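Local coordinates for serpin-12 (Manduca sexta, PDB 6CJ7), which inhibits serine proteases as a member of the serpin family and controls the prophenoloxidase activation system in larval hemolymph, at residues A[233-238]-A[259-264]; A[139-144]-A[166-171]. All coordinates share one frame; numbering follows the deposited sequence.

Interaction 1: residues A[233-238]-A[259-264]; sequences SLIVVL and SFLDLP
Ile235 of strand 232-239 meets Phe260 and Leu261 of segment 259-264, in the part of the serpin fold where a pair of short helices, 245-251 and 254-260, covers one face of sheet B. Most of the contact is apolar, and Ile235 divides it between two branches. Its CG2 lies anti to the backbone N and comes to Phe260 CD2 at 4.0 Å, reaching the ring at its edge, close to the ring plane. The other branch starts beside the backbone N (chi1 -59°) and then runs extended, which carries CD1 to 4.0 Å from Leu261 CD2, the two side chains crossing at about a right angle. The CB of Leu261 points to one side of the strand, and its two methyls make the contact; it also touches Trp364 and Val224 on the two flanking strands.

The aromatic part belongs to Phe260, whose ring packs edge-to-face with His215 and touches Val222 of strand 220-226, so the isoleucine methyl borders a ring already held by other partners.

Polar atoms contribute at the margins. Ser233 OG is hydrogen-bonded to Asn366 OD1 and meets the second segment through a van der Waals contact alone, 3.9 Å from Leu261 CD1. Segment 259-264 makes a type I turn from Phe260 to Leu263 on its way to strand 265-282. The turn is closed by Leu263 N on Phe260 O at 3.2 Å, and an overlapping bond, one residue earlier, runs from Asp262 N to Ser259 O at 2.9 Å.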
ATOM      1  N   SER A 233     -11.352   7.581  -1.023  1.00 19.04           N
ATOM      2  CA  SER A 233     -12.181   7.017  -2.081  1.00 17.82           C
ATOM      3  C   SER A 233     -11.637   5.655  -2.459  1.00 18.24           C
ATOM      4  O   SER A 233     -10.428   5.441  -2.453  1.00 20.88           O
ATOM      5  CB  SER A 233     -12.175   7.882  -3.349  1.00 20.93           C
ATOM      6  OG  SER A 233     -12.585   9.212  -3.080  1.00 27.50           O
ATOM      7  N   LEU A 234     -12.537   4.743  -2.819  1.00 17.53           N
ATOM      8  CA  LEU A 234     -12.146   3.544  -3.546  1.00 18.98           C
ATOM      9  C   LEU A 234     -12.397   3.816  -5.022  1.00 18.63           C
ATOM     10  O   LEU A 234     -13.543   4.042  -5.437  1.00 20.25           O
ATOM     11  CB  LEU A 234     -12.891   2.291  -3.083  1.00 18.01           C
ATOM     12  CG  LEU A 234     -12.220   0.994  -3.571  1.00 18.86           C
ATOM     13  CD1 LEU A 234     -10.924   0.728  -2.798  1.00 20.13           C
ATOM     14  CD2 LEU A 234     -13.202  -0.174  -3.460  1.00 22.86           C
ATOM     15  N   ILE A 235     -11.321   3.838  -5.801  1.00 18.42           N
ATOM     16  CA  ILE A 235     -11.396   4.065  -7.233  1.00 19.12           C
ATOM     17  C   ILE A 235     -11.295   2.698  -7.886  1.00 19.63           C
ATOM     18  O   ILE A 235     -10.303   1.984  -7.703  1.00 20.32           O
ATOM     19  CB  ILE A 235     -10.289   5.018  -7.701  1.00 20.41           C
ATOM     20  CG1 ILE A 235     -10.429   6.358  -6.967  1.00 21.17           C
ATOM     21  CG2 ILE A 235     -10.362   5.219  -9.221  1.00 23.66           C
ATOM     22  CD1 ILE A 235      -9.256   7.298  -7.172  1.00 24.37           C
ATOM     23  N   VAL A 236     -12.345   2.296  -8.588  1.00 19.76           N
ATOM     24  CA  VAL A 236     -12.427   0.966  -9.182  1.00 20.11           C
ATOM     25  C   VAL A 236     -12.379   1.125 -10.691  1.00 21.70           C
ATOM     26  O   VAL A 236     -13.131   1.924 -11.267  1.00 21.85           O
ATOM     27  CB  VAL A 236     -13.698   0.225  -8.738  1.00 20.99           C
ATOM     28  CG1 VAL A 236     -13.719  -1.188  -9.323  1.00 20.90           C
ATOM     29  CG2 VAL A 236     -13.788   0.199  -7.220  1.00 28.12           C
ATOM     30  N   VAL A 237     -11.481   0.377 -11.331  1.00 22.30           N
ATOM     31  CA  VAL A 237     -11.207   0.537 -12.749  1.00 22.51           C
ATOM     32  C   VAL A 237     -11.368  -0.829 -13.392  1.00 24.13           C
ATOM     33  O   VAL A 237     -10.708  -1.796 -12.985  1.00 25.07           O
ATOM     34  CB  VAL A 237      -9.799   1.111 -12.990  1.00 22.33           C
ATOM     35  CG1 VAL A 237      -9.652   1.530 -14.434  1.00 27.83           C
ATOM     36  CG2 VAL A 237      -9.542   2.300 -12.064  1.00 23.88           C
ATOM     37  N   LEU A 238     -12.252  -0.910 -14.381  1.00 24.50           N
ATOM     38  CA  LEU A 238     -12.693  -2.175 -14.940  1.00 25.44           C
ATOM     39  C   LEU A 238     -12.370  -2.203 -16.431  1.00 31.01           C
ATOM     40  O   LEU A 238     -12.897  -1.369 -17.183  1.00 34.83           O
ATOM     41  CB  LEU A 238     -14.190  -2.339 -14.709  1.00 26.79           C
ATOM     42  CG  LEU A 238     -14.912  -3.600 -15.148  1.00 28.40           C
ATOM     43  CD1 LEU A 238     -14.420  -4.811 -14.397  1.00 29.19           C
ATOM     44  CD2 LEU A 238     -16.418  -3.418 -14.939  1.00 32.71           C
ATOM     45  N   SER A 259      -7.195  12.599 -11.895  1.00 27.39           N
ATOM     46  CA  SER A 259      -8.228  13.255 -12.692  1.00 28.05           C
ATOM     47  C   SER A 259      -9.599  12.610 -12.525  1.00 29.45           C
ATOM     48  O   SER A 259     -10.613  13.276 -12.765  1.00 28.94           O
ATOM     49  CB  SER A 259      -7.851  13.246 -14.175  1.00 33.87           C
ATOM     50  OG  SER A 259      -8.209  12.013 -14.789  1.00 38.34           O
ATOM     51  N   PHE A 260      -9.656  11.333 -12.130  1.00 28.82           N
ATOM     52  CA  PHE A 260     -10.946  10.670 -11.966  1.00 30.00           C
ATOM     53  C   PHE A 260     -11.775  11.319 -10.864  1.00 30.64           C
ATOM     54  O   PHE A 260     -13.007  11.233 -10.886  1.00 30.02           O
ATOM     55  CB  PHE A 260     -10.738   9.182 -11.670  1.00 25.43           C
ATOM     56  CG  PHE A 260     -10.100   8.414 -12.800  1.00 28.68           C
ATOM     57  CD1 PHE A 260     -10.168   8.871 -14.107  1.00 29.97           C
ATOM     58  CD2 PHE A 260      -9.432   7.230 -12.547  1.00 28.24           C
ATOM     59  CE1 PHE A 260      -9.574   8.152 -15.143  1.00 30.87           C
ATOM     60  CE2 PHE A 260      -8.827   6.511 -13.570  1.00 26.55           C
ATOM     61  CZ  PHE A 260      -8.907   6.969 -14.867  1.00 29.45           C
ATOM     62  N   LEU A 261     -11.124  11.972  -9.897  1.00 30.85           N
ATOM     63  CA  LEU A 261     -11.853  12.683  -8.853  1.00 32.93           C
ATOM     64  C   LEU A 261     -12.569  13.921  -9.382  1.00 34.74           C
ATOM     65  O   LEU A 261     -13.392  14.499  -8.662  1.00 33.77           O
ATOM     66  CB  LEU A 261     -10.900  13.071  -7.715  1.00 29.62           C
ATOM     67  CG  LEU A 261     -10.347  11.976  -6.790  1.00 32.96           C
ATOM     68  CD1 LEU A 261     -11.416  10.964  -6.417  1.00 39.72           C
ATOM     69  CD2 LEU A 261      -9.137  11.263  -7.397  1.00 33.04           C
ATOM     70  N   ASP A 262     -12.291  14.334 -10.619  1.00 32.42           N
ATOM     71  CA  ASP A 262     -12.974  15.457 -11.244  1.00 31.09           C
ATOM     72  C   ASP A 262     -14.081  15.021 -12.194  1.00 31.08           C
ATOM     73  O   ASP A 262     -14.705  15.875 -12.832  1.00 38.17           O
ATOM     74  CB  ASP A 262     -11.968  16.333 -11.996  1.00 38.42           C
ATOM     75  CG  ASP A 262     -10.925  16.932 -11.083  1.00 49.08           C
ATOM     76  OD1 ASP A 262     -11.274  17.264  -9.931  1.00 48.41           O
ATOM     77  OD2 ASP A 262      -9.759  17.064 -11.514  1.00 54.83           O
ATOM     78  N   LEU A 263     -14.334  13.720 -12.304  1.00 30.79           N
ATOM     79  CA  LEU A 263     -15.390  13.244 -13.182  1.00 34.22           C
ATOM     80  C   LEU A 263     -16.749  13.716 -12.671  1.00 34.01           C
ATOM     81  O   LEU A 263     -16.980  13.751 -11.457  1.00 32.73           O
ATOM     82  CB  LEU A 263     -15.370  11.720 -13.269  1.00 33.27           C
ATOM     83  CG  LEU A 263     -14.231  11.083 -14.063  1.00 32.20           C
ATOM     84  CD1 LEU A 263     -14.178   9.591 -13.790  1.00 34.67           C
ATOM     85  CD2 LEU A 263     -14.426  11.363 -15.549  1.00 37.16           C
ATOM     86  N   PRO A 264     -17.667  14.079 -13.568  1.00 37.61           N
ATOM     87  CA  PRO A 264     -18.984  14.511 -13.117  1.00 40.43           C
ATOM     88  C   PRO A 264     -19.778  13.329 -12.596  1.00 37.36           C
ATOM     89  O   PRO A 264     -19.528  12.174 -12.982  1.00 34.62           O
ATOM     90  CB  PRO A 264     -19.618  15.093 -14.393  1.00 43.88           C
ATOM     91  CG  PRO A 264     -19.009  14.284 -15.480  1.00 46.91           C
ATOM     92  CD  PRO A 264     -17.585  14.007 -15.038  1.00 41.71           C
TER

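Interaction 2: residues A[139-144]-A[166-171]; sequences NSWIAS and VMVNAV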
ATOM      1  N   ASN A 139       6.380  -9.046  15.630  1.00 21.66           N
ATOM      2  CA  ASN A 139       5.034  -9.347  15.150  1.00 22.62           C
ATOM      3  C   ASN A 139       3.975  -8.872  16.135  1.00 27.26           C
ATOM      4  O   ASN A 139       2.918  -8.382  15.725  1.00 26.74           O
ATOM      5  CB  ASN A 139       4.878 -10.847  14.890  1.00 25.23           C
ATOM      6  CG  ASN A 139       5.578 -11.303  13.619  1.00 25.96           C
ATOM      7  OD1 ASN A 139       5.723 -10.540  12.668  1.00 28.34           O
ATOM      8  ND2 ASN A 139       5.998 -12.561  13.596  1.00 31.09           N
ATOM      9  N   SER A 140       4.224  -9.036  17.439  1.00 27.26           N
ATOM     10  CA  SER A 140       3.261  -8.570  18.434  1.00 28.30           C
ATOM     11  C   SER A 140       3.097  -7.057  18.376  1.00 28.67           C
ATOM     12  O   SER A 140       1.980  -6.541  18.514  1.00 29.77           O
ATOM     13  CB  SER A 140       3.688  -9.005  19.835  1.00 32.65           C
ATOM     14  OG  SER A 140       3.412 -10.374  20.049  1.00 36.88           O
ATOM     15  N   TRP A 141       4.198  -6.329  18.177  1.00 25.49           N
ATOM     16  CA  TRP A 141       4.100  -4.881  18.036  1.00 27.92           C
ATOM     17  C   TRP A 141       3.291  -4.506  16.799  1.00 26.90           C
ATOM     18  O   TRP A 141       2.417  -3.631  16.859  1.00 26.41           O
ATOM     19  CB  TRP A 141       5.489  -4.245  17.983  1.00 25.17           C
ATOM     20  CG  TRP A 141       5.408  -2.769  17.772  1.00 28.41           C
ATOM     21  CD1 TRP A 141       5.190  -1.814  18.725  1.00 31.64           C
ATOM     22  CD2 TRP A 141       5.494  -2.077  16.523  1.00 23.04           C
ATOM     23  NE1 TRP A 141       5.151  -0.568  18.146  1.00 30.69           N
ATOM     24  CE2 TRP A 141       5.332  -0.700  16.796  1.00 26.84           C
ATOM     25  CE3 TRP A 141       5.696  -2.485  15.199  1.00 24.16           C
ATOM     26  CZ2 TRP A 141       5.356   0.267  15.795  1.00 24.92           C
ATOM     27  CZ3 TRP A 141       5.729  -1.517  14.206  1.00 25.46           C
ATOM     28  CH2 TRP A 141       5.556  -0.159  14.509  1.00 22.17           C
ATOM     29  N   ILE A 142       3.568  -5.160  15.665  1.00 24.92           N
ATOM     30  CA  ILE A 142       2.791  -4.888  14.451  1.00 25.92           C
ATOM     31  C   ILE A 142       1.316  -5.168  14.694  1.00 28.33           C
ATOM     32  O   ILE A 142       0.449  -4.360  14.342  1.00 27.27           O
ATOM     33  CB  ILE A 142       3.310  -5.714  13.261  1.00 26.20           C
ATOM     34  CG1 ILE A 142       4.744  -5.330  12.900  1.00 24.13           C
ATOM     35  CG2 ILE A 142       2.381  -5.548  12.047  1.00 26.86           C
ATOM     36  CD1 ILE A 142       5.348  -6.264  11.883  1.00 27.76           C
ATOM     37  N   ALA A 143       1.006  -6.327  15.291  1.00 24.04           N
ATOM     38  CA  ALA A 143      -0.389  -6.657  15.559  1.00 27.58           C
ATOM     39  C   ALA A 143      -1.045  -5.617  16.460  1.00 30.54           C
ATOM     40  O   ALA A 143      -2.217  -5.267  16.264  1.00 30.07           O
ATOM     41  CB  ALA A 143      -0.482  -8.047  16.181  1.00 30.12           C
ATOM     42  N   SER A 144      -0.300  -5.098  17.444  1.00 30.10           N
ATOM     43  CA  SER A 144      -0.852  -4.093  18.348  1.00 33.96           C
ATOM     44  C   SER A 144      -1.162  -2.780  17.640  1.00 36.43           C
ATOM     45  O   SER A 144      -1.982  -2.001  18.136  1.00 38.81           O
ATOM     46  CB  SER A 144       0.114  -3.839  19.510  1.00 33.23           C
ATOM     47  OG  SER A 144       1.254  -3.111  19.089  1.00 32.85           O
ATOM     48  N   VAL A 166      15.969  -4.703  10.498  1.00 19.39           N
ATOM     49  CA  VAL A 166      14.721  -5.194   9.928  1.00 20.54           C
ATOM     50  C   VAL A 166      13.789  -4.002   9.791  1.00 21.54           C
ATOM     51  O   VAL A 166      13.413  -3.379  10.793  1.00 19.56           O
ATOM     52  CB  VAL A 166      14.084  -6.282  10.799  1.00 21.18           C
ATOM     53  CG1 VAL A 166      12.713  -6.679  10.218  1.00 21.44           C
ATOM     54  CG2 VAL A 166      14.993  -7.488  10.897  1.00 23.62           C
ATOM     55  N   MET A 167      13.414  -3.679   8.560  1.00 19.84           N
ATOM     56  CA  MET A 167      12.464  -2.611   8.311  1.00 16.71           C
ATOM     57  C   MET A 167      11.075  -3.198   8.088  1.00 18.25           C
ATOM     58  O   MET A 167      10.919  -4.154   7.321  1.00 18.75           O
ATOM     59  CB  MET A 167      12.927  -1.782   7.117  1.00 19.34           C
ATOM     60  CG  MET A 167      14.394  -1.321   7.293  1.00 31.85           C
ATOM     61  SD  MET A 167      14.773   0.012   6.191  1.00 41.70           S
ATOM     62  CE  MET A 167      13.925   1.373   6.986  1.00 35.64           C
ATOM     63  N   VAL A 168      10.076  -2.644   8.777  1.00 17.23           N
ATOM     64  CA  VAL A 168       8.686  -3.082   8.632  1.00 18.35           C
ATOM     65  C   VAL A 168       7.798  -1.885   8.329  1.00 17.98           C
ATOM     66  O   VAL A 168       7.909  -0.821   8.952  1.00 18.40           O
ATOM     67  CB  VAL A 168       8.156  -3.845   9.873  1.00 20.54           C
ATOM     68  CG1 VAL A 168       8.971  -5.067  10.142  1.00 21.26           C
ATOM     69  CG2 VAL A 168       8.103  -2.958  11.098  1.00 28.67           C
ATOM     70  N   ASN A 169       6.916  -2.050   7.350  1.00 18.12           N
ATOM     71  CA  ASN A 169       5.929  -1.027   7.022  1.00 15.63           C
ATOM     72  C   ASN A 169       4.655  -1.765   6.662  1.00 18.77           C
ATOM     73  O   ASN A 169       4.620  -2.480   5.654  1.00 21.09           O
ATOM     74  CB  ASN A 169       6.395  -0.136   5.875  1.00 18.63           C
ATOM     75  CG  ASN A 169       7.642   0.645   6.234  1.00 19.04           C
ATOM     76  OD1 ASN A 169       8.776   0.160   6.071  1.00 21.30           O
ATOM     77  ND2 ASN A 169       7.440   1.859   6.758  1.00 21.90           N
ATOM     78  N   ALA A 170       3.656  -1.642   7.515  1.00 18.38           N
ATOM     79  CA  ALA A 170       2.412  -2.392   7.368  1.00 17.73           C
ATOM     80  C   ALA A 170       1.245  -1.421   7.360  1.00 21.21           C
ATOM     81  O   ALA A 170       1.307  -0.342   7.957  1.00 20.93           O
ATOM     82  CB  ALA A 170       2.270  -3.401   8.503  1.00 21.38           C
ATOM     83  N   VAL A 171       0.170  -1.797   6.669  1.00 19.07           N
ATOM     84  CA  VAL A 171      -1.006  -0.921   6.630  1.00 18.23           C
ATOM     85  C   VAL A 171      -2.266  -1.768   6.521  1.00 18.57           C
ATOM     86  O   VAL A 171      -2.302  -2.775   5.804  1.00 18.52           O
ATOM     87  CB  VAL A 171      -0.905   0.110   5.485  1.00 21.98           C
ATOM     88  CG1 VAL A 171      -0.901  -0.565   4.137  1.00 25.49           C
ATOM     89  CG2 VAL A 171      -2.052   1.118   5.585  1.00 22.97           C
TER
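Ile142 of helix 131-145 reaches down onto Val168 and Ala170 of strand 165-174, the helix F on sheet A packing of the serpin fold. The two short segments run 30° from parallel with their axes 10.0 Å apart. From CB, which points at the strand, the isoleucine branches. CG2, anti to the backbone N, lands on Ala170 CB at 4.1 Å. CG1 takes the position beside the backbone N (chi1 -63°) and, with chi2 near 171°, sends the chain out extended to CD1, which stops 4.2 Å from Val168 CG1. The side chain thus straddles two residues on one face of the strand, while Ile150 touches it from a loop.

Trp141 adds a smaller contact at the rim of the patch: the six-membered part of its indole approaches Val168 obliquely, and the same tryptophan also touches Asn98 of the neighbouring strand 92-102. Val168 is therefore held by both methyls, one for each helix residue. One helical turn is tied by Ser144 OG donating to Trp141 O at 2.6 Å, and the indole's own contact is CZ3 on Val168 CG2 at 4.2 Å.

Interactions 1 and 2 sit on opposite sides of the chain's centre, about 31 Å apart between centres and about 12 Å at their nearest atoms, and do not touch. They follow one another along the chain, 139-144 with 166-171 closing before 233-238 with 259-264 opens, and each packs side chains against one face of a strand, from a helix at sheet A in interaction 2 and from a turn-forming segment at sheet B in interaction 1. Strand 165-174 of interaction 2 borders the site of loop insertion: it pairs in parallel with strand 317-326, and in inhibitory serpins the cleaved reactive loop inserts between them. Residues 332-346 are not modelled, probably reflecting a mobile reactive loop.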